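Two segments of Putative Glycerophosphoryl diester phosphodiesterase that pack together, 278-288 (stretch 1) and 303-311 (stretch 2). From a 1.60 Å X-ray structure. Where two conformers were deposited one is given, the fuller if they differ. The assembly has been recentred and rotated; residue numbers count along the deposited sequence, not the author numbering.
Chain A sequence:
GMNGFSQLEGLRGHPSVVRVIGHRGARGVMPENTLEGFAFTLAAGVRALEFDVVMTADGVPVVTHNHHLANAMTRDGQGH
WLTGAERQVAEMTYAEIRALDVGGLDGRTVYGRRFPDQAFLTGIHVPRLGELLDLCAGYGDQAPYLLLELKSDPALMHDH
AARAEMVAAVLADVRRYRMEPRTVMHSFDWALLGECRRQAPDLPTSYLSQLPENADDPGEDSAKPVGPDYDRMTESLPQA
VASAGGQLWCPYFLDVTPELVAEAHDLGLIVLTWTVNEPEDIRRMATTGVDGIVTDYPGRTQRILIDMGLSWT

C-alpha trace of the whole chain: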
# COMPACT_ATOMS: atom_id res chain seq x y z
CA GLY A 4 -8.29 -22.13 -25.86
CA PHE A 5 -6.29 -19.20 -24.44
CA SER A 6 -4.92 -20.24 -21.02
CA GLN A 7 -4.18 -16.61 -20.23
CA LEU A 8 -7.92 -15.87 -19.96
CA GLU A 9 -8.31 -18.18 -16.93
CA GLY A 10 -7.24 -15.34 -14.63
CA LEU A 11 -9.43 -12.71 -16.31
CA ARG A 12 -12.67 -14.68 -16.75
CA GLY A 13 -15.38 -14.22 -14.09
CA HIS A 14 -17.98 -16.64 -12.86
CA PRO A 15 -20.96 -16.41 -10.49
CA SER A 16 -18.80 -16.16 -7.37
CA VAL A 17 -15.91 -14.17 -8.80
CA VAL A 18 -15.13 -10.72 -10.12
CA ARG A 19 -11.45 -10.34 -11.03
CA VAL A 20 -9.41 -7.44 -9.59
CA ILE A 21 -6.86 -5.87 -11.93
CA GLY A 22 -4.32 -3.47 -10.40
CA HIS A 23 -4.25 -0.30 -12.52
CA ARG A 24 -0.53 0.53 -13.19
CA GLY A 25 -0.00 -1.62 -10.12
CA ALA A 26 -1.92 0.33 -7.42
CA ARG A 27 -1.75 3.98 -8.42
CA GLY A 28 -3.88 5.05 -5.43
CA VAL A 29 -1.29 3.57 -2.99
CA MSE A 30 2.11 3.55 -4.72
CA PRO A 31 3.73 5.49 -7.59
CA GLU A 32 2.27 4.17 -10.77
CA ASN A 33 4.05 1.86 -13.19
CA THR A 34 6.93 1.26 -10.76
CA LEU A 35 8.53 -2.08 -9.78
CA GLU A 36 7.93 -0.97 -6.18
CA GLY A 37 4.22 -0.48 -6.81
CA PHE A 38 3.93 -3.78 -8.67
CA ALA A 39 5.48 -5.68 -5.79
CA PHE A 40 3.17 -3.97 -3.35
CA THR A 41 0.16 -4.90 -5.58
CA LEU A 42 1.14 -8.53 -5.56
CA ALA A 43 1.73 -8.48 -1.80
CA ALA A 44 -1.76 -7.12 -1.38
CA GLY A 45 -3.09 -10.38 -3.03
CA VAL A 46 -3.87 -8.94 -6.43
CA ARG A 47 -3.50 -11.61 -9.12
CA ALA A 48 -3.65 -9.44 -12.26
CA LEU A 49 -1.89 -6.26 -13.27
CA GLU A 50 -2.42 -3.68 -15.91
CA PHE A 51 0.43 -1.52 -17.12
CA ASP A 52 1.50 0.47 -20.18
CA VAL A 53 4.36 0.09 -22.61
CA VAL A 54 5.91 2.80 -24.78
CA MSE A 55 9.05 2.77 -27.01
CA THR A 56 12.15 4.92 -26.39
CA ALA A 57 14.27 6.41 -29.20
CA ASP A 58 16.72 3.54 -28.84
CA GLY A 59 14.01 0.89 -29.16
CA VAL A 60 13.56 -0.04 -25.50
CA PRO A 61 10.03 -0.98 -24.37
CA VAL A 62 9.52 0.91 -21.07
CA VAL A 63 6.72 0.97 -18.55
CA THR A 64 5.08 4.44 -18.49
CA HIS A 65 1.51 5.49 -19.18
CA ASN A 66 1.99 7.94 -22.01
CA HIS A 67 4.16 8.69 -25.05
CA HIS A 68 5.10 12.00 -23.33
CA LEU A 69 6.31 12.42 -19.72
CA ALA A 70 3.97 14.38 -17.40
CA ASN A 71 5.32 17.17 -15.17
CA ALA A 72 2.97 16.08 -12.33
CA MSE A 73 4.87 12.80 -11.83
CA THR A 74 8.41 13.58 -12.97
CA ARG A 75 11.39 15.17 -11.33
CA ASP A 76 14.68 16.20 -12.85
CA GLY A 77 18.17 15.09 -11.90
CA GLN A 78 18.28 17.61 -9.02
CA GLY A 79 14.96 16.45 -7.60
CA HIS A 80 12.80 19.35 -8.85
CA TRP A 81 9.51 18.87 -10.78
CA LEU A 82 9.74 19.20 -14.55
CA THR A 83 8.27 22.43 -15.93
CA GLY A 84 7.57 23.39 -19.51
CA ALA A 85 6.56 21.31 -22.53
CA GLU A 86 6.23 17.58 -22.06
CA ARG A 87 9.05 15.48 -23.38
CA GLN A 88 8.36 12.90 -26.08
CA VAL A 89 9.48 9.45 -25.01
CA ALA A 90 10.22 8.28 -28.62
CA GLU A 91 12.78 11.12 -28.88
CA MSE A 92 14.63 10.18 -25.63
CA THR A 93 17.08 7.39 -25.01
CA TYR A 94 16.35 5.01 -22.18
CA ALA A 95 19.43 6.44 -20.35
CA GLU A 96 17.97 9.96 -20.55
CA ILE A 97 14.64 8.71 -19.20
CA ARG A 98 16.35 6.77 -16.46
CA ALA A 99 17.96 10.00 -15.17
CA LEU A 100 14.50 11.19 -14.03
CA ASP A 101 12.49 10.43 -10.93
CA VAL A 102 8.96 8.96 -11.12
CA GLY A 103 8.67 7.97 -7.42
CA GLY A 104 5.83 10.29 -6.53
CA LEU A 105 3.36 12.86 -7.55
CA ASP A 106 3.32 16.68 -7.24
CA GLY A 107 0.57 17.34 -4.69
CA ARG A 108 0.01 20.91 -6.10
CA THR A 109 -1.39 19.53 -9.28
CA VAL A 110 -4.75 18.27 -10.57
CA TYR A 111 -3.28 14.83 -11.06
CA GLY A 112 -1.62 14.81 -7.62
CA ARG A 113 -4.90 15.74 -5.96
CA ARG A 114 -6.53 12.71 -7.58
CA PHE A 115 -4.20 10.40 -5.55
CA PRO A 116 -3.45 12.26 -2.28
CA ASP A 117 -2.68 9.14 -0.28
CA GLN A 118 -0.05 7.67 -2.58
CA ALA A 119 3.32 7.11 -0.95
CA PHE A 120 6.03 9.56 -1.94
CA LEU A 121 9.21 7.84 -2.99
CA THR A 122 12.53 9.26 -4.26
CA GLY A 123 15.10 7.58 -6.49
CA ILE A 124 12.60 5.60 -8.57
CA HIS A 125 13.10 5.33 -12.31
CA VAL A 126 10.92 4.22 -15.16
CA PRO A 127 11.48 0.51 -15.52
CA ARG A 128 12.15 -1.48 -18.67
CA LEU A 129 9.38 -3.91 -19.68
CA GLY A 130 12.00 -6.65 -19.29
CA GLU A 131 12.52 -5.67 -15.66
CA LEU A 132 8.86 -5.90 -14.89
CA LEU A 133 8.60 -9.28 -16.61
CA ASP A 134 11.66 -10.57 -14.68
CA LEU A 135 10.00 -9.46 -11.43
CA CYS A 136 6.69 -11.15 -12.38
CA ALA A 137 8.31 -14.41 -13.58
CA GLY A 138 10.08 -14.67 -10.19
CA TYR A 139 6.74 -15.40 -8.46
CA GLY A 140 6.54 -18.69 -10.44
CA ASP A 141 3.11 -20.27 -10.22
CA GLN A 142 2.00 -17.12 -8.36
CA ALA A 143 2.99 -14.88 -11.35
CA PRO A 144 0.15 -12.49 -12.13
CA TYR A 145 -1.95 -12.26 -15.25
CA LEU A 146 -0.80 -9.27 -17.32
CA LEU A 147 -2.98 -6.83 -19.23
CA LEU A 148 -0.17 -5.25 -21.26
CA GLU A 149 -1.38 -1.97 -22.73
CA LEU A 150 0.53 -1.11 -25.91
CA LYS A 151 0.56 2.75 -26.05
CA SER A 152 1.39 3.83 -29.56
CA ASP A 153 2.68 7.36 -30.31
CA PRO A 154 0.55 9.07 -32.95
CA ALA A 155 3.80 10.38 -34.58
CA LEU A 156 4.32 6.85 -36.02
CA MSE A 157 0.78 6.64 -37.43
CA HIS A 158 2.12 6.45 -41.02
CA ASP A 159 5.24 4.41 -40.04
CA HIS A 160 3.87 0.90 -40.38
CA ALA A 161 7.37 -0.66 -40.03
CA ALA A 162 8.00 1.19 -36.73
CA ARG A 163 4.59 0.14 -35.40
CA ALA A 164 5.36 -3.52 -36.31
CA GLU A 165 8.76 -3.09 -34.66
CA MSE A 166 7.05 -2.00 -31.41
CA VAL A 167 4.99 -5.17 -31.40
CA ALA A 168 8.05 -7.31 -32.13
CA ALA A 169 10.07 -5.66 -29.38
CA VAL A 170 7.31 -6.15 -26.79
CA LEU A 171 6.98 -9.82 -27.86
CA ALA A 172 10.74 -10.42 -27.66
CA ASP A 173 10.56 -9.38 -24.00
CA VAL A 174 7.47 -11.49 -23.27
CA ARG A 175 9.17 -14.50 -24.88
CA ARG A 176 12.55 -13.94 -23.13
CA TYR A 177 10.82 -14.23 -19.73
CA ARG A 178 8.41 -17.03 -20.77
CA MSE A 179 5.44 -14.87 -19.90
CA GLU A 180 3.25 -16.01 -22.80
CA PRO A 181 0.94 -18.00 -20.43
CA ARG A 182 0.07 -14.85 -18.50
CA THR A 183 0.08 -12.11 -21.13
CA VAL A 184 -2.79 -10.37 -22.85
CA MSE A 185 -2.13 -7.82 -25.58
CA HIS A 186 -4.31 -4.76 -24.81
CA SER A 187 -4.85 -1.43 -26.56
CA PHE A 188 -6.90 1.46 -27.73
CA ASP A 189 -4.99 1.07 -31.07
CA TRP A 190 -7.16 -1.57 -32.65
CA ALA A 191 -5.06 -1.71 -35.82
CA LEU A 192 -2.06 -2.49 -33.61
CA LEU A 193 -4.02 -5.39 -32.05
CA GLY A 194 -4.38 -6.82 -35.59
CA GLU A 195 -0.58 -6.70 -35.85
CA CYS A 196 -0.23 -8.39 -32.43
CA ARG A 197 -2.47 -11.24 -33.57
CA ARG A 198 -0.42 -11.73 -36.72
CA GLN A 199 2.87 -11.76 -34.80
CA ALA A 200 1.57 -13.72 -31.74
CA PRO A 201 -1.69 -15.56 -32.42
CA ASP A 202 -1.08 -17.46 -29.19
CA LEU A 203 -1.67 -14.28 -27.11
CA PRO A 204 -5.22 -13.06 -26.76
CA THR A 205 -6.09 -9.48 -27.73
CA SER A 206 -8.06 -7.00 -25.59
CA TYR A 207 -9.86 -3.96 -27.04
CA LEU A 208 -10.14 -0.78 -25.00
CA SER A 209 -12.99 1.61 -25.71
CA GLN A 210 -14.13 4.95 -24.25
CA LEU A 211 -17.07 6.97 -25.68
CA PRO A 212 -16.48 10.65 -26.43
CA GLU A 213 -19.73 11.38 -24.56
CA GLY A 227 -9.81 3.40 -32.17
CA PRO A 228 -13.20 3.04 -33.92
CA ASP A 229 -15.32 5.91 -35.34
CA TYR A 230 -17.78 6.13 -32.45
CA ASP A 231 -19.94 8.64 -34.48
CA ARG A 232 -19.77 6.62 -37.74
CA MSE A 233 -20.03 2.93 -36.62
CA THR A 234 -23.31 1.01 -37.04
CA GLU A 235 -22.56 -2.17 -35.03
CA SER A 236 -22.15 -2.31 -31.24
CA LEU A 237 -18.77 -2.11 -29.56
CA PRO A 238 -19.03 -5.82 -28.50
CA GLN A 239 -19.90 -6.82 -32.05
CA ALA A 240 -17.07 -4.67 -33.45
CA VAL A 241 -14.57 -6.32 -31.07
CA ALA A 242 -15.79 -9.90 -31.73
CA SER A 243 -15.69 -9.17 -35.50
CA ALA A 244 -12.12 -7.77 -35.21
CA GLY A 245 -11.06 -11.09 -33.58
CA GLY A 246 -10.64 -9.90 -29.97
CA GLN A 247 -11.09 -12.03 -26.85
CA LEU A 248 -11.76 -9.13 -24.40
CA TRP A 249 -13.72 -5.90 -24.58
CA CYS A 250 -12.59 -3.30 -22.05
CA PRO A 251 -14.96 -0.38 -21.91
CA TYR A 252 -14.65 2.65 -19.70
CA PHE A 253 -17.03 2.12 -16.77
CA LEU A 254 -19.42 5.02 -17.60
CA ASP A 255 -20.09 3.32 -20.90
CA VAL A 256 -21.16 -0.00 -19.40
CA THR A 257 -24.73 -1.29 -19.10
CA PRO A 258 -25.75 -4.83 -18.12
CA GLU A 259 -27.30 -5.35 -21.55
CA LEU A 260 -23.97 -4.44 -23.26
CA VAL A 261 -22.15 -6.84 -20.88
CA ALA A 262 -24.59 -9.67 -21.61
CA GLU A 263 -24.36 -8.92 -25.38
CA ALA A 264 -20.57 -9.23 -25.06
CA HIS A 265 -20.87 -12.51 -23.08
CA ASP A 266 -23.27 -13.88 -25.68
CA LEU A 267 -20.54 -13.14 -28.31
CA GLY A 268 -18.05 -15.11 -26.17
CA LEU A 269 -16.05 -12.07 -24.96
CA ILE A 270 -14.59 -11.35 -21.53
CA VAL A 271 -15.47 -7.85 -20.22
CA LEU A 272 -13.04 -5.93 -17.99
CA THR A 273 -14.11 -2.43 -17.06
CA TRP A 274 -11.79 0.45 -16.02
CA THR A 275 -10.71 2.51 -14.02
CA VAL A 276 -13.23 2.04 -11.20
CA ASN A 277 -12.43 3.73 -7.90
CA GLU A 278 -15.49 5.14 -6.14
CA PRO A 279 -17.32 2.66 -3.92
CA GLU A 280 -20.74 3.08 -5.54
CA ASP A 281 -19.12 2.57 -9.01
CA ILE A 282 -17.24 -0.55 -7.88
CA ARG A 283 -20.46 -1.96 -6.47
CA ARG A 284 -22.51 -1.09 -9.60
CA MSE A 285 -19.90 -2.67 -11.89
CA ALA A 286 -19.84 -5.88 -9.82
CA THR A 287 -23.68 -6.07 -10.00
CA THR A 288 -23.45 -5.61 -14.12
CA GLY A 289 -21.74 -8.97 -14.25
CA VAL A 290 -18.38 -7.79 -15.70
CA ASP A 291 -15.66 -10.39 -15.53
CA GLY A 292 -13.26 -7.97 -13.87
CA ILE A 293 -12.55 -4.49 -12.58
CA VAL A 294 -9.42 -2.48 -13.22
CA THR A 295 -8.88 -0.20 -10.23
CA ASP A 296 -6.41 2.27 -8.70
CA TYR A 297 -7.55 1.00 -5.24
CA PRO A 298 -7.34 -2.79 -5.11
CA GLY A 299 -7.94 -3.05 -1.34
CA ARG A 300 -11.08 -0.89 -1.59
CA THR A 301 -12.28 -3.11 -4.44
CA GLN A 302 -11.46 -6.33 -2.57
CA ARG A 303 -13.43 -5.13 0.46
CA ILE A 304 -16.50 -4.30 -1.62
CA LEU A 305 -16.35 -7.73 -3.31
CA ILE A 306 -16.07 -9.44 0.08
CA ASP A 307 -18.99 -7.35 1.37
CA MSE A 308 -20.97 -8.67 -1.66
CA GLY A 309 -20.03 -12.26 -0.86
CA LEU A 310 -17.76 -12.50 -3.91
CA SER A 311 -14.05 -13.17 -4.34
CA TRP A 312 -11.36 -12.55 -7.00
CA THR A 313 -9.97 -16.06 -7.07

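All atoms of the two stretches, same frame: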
# COMPACT_ATOMS: atom_id res chain seq x y z
N GLU A 278 -14.54 4.74 -7.20
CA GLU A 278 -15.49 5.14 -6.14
C GLU A 278 -16.32 3.94 -5.72
O GLU A 278 -16.74 3.11 -6.54
CB GLU A 278 -16.38 6.25 -6.66
CG GLU A 278 -15.57 7.47 -7.09
CD GLU A 278 -14.70 8.06 -5.99
OE1 GLU A 278 -15.13 8.04 -4.83
OE2 GLU A 278 -13.53 8.48 -6.26
N PRO A 279 -16.59 3.82 -4.41
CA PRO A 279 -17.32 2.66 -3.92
C PRO A 279 -18.63 2.33 -4.60
O PRO A 279 -18.90 1.14 -4.92
CB PRO A 279 -17.51 3.00 -2.44
CG PRO A 279 -16.53 3.98 -2.13
CD PRO A 279 -16.07 4.67 -3.35
N GLU A 280 -19.47 3.33 -4.86
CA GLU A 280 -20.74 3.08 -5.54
C GLU A 280 -20.54 2.59 -6.98
O GLU A 280 -21.39 1.87 -7.49
CB GLU A 280 -21.67 4.32 -5.54
CG GLU A 280 -22.22 4.81 -4.16
CD GLU A 280 -22.59 6.33 -4.14
OE1 GLU A 280 -23.51 6.74 -3.38
OE2 GLU A 280 -21.93 7.12 -4.88
N ASP A 281 -19.45 3.02 -7.64
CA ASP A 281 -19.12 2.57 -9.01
C ASP A 281 -18.60 1.14 -9.00
O ASP A 281 -19.02 0.33 -9.80
CB ASP A 281 -18.10 3.49 -9.66
CG ASP A 281 -18.62 4.94 -9.86
OD1 ASP A 281 -19.84 5.16 -9.98
OD2 ASP A 281 -17.77 5.85 -9.87
N ILE A 282 -17.76 0.84 -8.02
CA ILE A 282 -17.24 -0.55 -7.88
C ILE A 282 -18.39 -1.51 -7.68
O ILE A 282 -18.54 -2.52 -8.39
CB ILE A 282 -16.21 -0.64 -6.76
CG1 ILE A 282 -14.97 0.19 -7.09
CG2 ILE A 282 -15.81 -2.10 -6.48
CD1 ILE A 282 -14.05 0.47 -5.88
N ARG A 283 -19.28 -1.17 -6.74
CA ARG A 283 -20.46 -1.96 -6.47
C ARG A 283 -21.35 -2.12 -7.70
O ARG A 283 -21.78 -3.22 -7.99
CB ARG A 283 -21.25 -1.35 -5.29
CG ARG A 283 -22.43 -2.14 -4.85
CD ARG A 283 -22.97 -1.64 -3.51
NE ARG A 283 -22.05 -1.87 -2.41
CZ ARG A 283 -22.04 -2.98 -1.65
NH1 ARG A 283 -22.93 -3.94 -1.81
NH2 ARG A 283 -21.16 -3.08 -0.67
N ARG A 284 -21.64 -1.04 -8.41
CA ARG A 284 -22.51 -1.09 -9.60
C ARG A 284 -21.88 -1.97 -10.68
O ARG A 284 -22.61 -2.77 -11.31
CB ARG A 284 -22.79 0.32 -10.15
CG ARG A 284 -23.80 0.32 -11.27
CD ARG A 284 -24.20 1.71 -11.68
NE ARG A 284 -23.12 2.41 -12.37
CZ ARG A 284 -22.29 3.29 -11.81
NH1 ARG A 284 -22.40 3.63 -10.52
NH2 ARG A 284 -21.32 3.83 -12.54
N MSE A 285 -20.56 -1.86 -10.88
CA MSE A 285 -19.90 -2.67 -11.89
C MSE A 285 -19.94 -4.16 -11.53
O MSE A 285 -20.22 -4.98 -12.38
CB MSE A 285 -18.44 -2.25 -12.17
CG MSE A 285 -18.28 -0.94 -12.85
SE MSE A 285 -19.21 -0.82 -14.59
CE MSE A 285 -20.88 -0.11 -14.01
N ALA A 286 -19.70 -4.50 -10.25
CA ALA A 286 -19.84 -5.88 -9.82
C ALA A 286 -21.25 -6.42 -10.13
O ALA A 286 -21.39 -7.56 -10.60
CB ALA A 286 -19.47 -6.06 -8.31
N THR A 287 -22.28 -5.66 -9.79
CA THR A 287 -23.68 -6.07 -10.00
C THR A 287 -24.03 -6.32 -11.47
O THR A 287 -24.86 -7.15 -11.83
CB THR A 287 -24.63 -4.98 -9.44
OG1 THR A 287 -24.36 -4.80 -8.05
CG2 THR A 287 -26.09 -5.34 -9.60
N THR A 288 -23.19 -5.47 -12.72
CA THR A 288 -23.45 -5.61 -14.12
C THR A 288 -23.02 -7.00 -14.56
O THR A 288 -23.42 -7.47 -15.62
CB THR A 288 -22.72 -4.58 -14.97
OG1 THR A 288 -21.32 -4.80 -14.87
CG2 THR A 288 -23.07 -3.17 -14.52
N ARG A 303 -12.48 -5.23 -0.65
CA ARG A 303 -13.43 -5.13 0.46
C ARG A 303 -14.90 -5.05 0.04
O ARG A 303 -15.77 -5.65 0.67
CB ARG A 303 -13.01 -3.98 1.37
CG ARG A 303 -11.79 -4.34 2.18
CD ARG A 303 -12.11 -5.29 3.40
NE ARG A 303 -13.03 -4.57 4.28
CZ ARG A 303 -12.68 -3.64 5.14
NH1 ARG A 303 -11.40 -3.48 5.51
NH2 ARG A 303 -13.62 -2.90 5.69
N ILE A 304 -15.13 -4.39 -1.06
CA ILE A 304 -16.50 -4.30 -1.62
C ILE A 304 -16.92 -5.66 -2.16
O ILE A 304 -18.00 -6.12 -1.86
CB ILE A 304 -16.64 -3.19 -2.67
CG1 ILE A 304 -16.64 -1.81 -1.98
CG2 ILE A 304 -17.88 -3.40 -3.50
CD1 ILE A 304 -16.35 -0.70 -2.90
N LEU A 305 -16.01 -6.37 -2.83
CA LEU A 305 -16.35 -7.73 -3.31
C LEU A 305 -16.64 -8.67 -2.14
O LEU A 305 -17.64 -9.37 -2.13
CB LEU A 305 -15.30 -8.30 -4.26
CG LEU A 305 -15.09 -7.53 -5.57
CD1 LEU A 305 -13.90 -8.07 -6.37
CD2 LEU A 305 -16.36 -7.56 -6.44
N ILE A 306 -15.80 -8.62 -1.10
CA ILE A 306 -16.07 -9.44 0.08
C ILE A 306 -17.42 -9.08 0.73
O ILE A 306 -18.17 -9.94 1.14
CB ILE A 306 -14.93 -9.28 1.15
CG1 ILE A 306 -13.60 -9.89 0.67
CG2 ILE A 306 -15.35 -9.84 2.51
CD1 ILE A 306 -13.64 -11.34 0.31
N ASP A 307 -17.73 -7.79 0.83
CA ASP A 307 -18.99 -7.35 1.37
C ASP A 307 -20.21 -7.90 0.56
O ASP A 307 -21.29 -8.17 1.11
CB ASP A 307 -19.07 -5.83 1.38
CG ASP A 307 -20.36 -5.35 2.02
OD1 ASP A 307 -20.45 -5.43 3.27
OD2 ASP A 307 -21.32 -5.02 1.25
N MSE A 308 -19.98 -8.09 -0.73
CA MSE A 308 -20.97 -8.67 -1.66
C MSE A 308 -20.93 -10.18 -1.73
O MSE A 308 -21.65 -10.79 -2.52
CB MSE A 308 -20.76 -8.10 -3.11
CG MSE A 308 -20.94 -6.62 -3.13
SE MSE A 308 -20.57 -5.82 -4.84
CE MSE A 308 -22.08 -6.43 -5.88
N GLY A 309 -20.14 -10.82 -0.88
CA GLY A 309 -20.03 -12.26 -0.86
C GLY A 309 -19.26 -12.89 -2.00
O GLY A 309 -19.37 -14.10 -2.20
N LEU A 310 -18.51 -12.07 -2.74
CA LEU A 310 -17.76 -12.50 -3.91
C LEU A 310 -16.27 -12.63 -3.55
O LEU A 310 -15.85 -12.30 -2.45
CB LEU A 310 -17.95 -11.50 -5.04
CG LEU A 310 -19.42 -11.26 -5.50
CD1 LEU A 310 -19.58 -10.03 -6.40
CD2 LEU A 310 -20.00 -12.51 -6.14
N SER A 311 -15.48 -13.10 -4.51
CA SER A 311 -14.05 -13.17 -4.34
C SER A 311 -13.42 -12.91 -5.70
O SER A 311 -14.12 -12.75 -6.70
CB SER A 311 -13.68 -14.54 -3.80
OG SER A 311 -13.98 -15.55 -4.75
O HOH W 1 -23.68 -6.32 -0.21

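Where two helices pack at a steep angle, an apolar centre is often flanked by a salt bridge at the exposed side, and this pair from a putative glycerophosphoryl diester phosphodiesterase illustrates the point. Residues 279 onward form a helix with Glu-278 at its N-cap position; the second helix enters from earlier in the chain and runs through Asp-307. Their axes cross at -52° and come within 10.0 Å. The nearest CA atoms are those of Arg-283 and Ile-304, 6.7 Å apart. Beyond the second helix the chain turns at Gly-309, whose positive phi of 73° suits glycine, and the amide N of Leu-310 reaches back to Leu-305 O at 2.9 Å.

Ile-304 points toward the first helix and packs against Pro-279, Ile-282 and Arg-283. Ile-304 CD1 lies 3.9 Å from Pro-279 CB, and Ile-304 CG2 is 3.9 Å from Ile-282 CG2. One turn along, Ala-286 offers only a methyl group, around which three longer side chains gather: its CB lies 3.6 Å from Met-308 CE, 3.9 Å from Leu-305 CD2 and 4.4 Å from Leu-310 CD1. Met-308 is a selenomethionine, and its CE also sits 3.5 Å from Thr-287 OG1, a hydroxyl already donating to Arg-283 O within its own helix (3.0 Å).

Arg-283 supplies the polar margin. Its CA-to-CB bond points sideways, yet the extended start of the chain (chi1 and chi2 both t), followed by a bend at chi3 (m), brings the guanidinium to Asp-307. Arg-283 NH2 donates to Asp-307 OD2 at 2.7 Å with an angle of 163°, a nearly straight hydrogen bond within a salt bridge. The carboxylate oxygen approaches the guanidinium edge, while Ile-304 CG2 lies over one face. Water 1 reinforces the pairing, accepting from Arg-283 NH1 (3.0 Å) and donating to Asp-307 OD2 (3.1 Å).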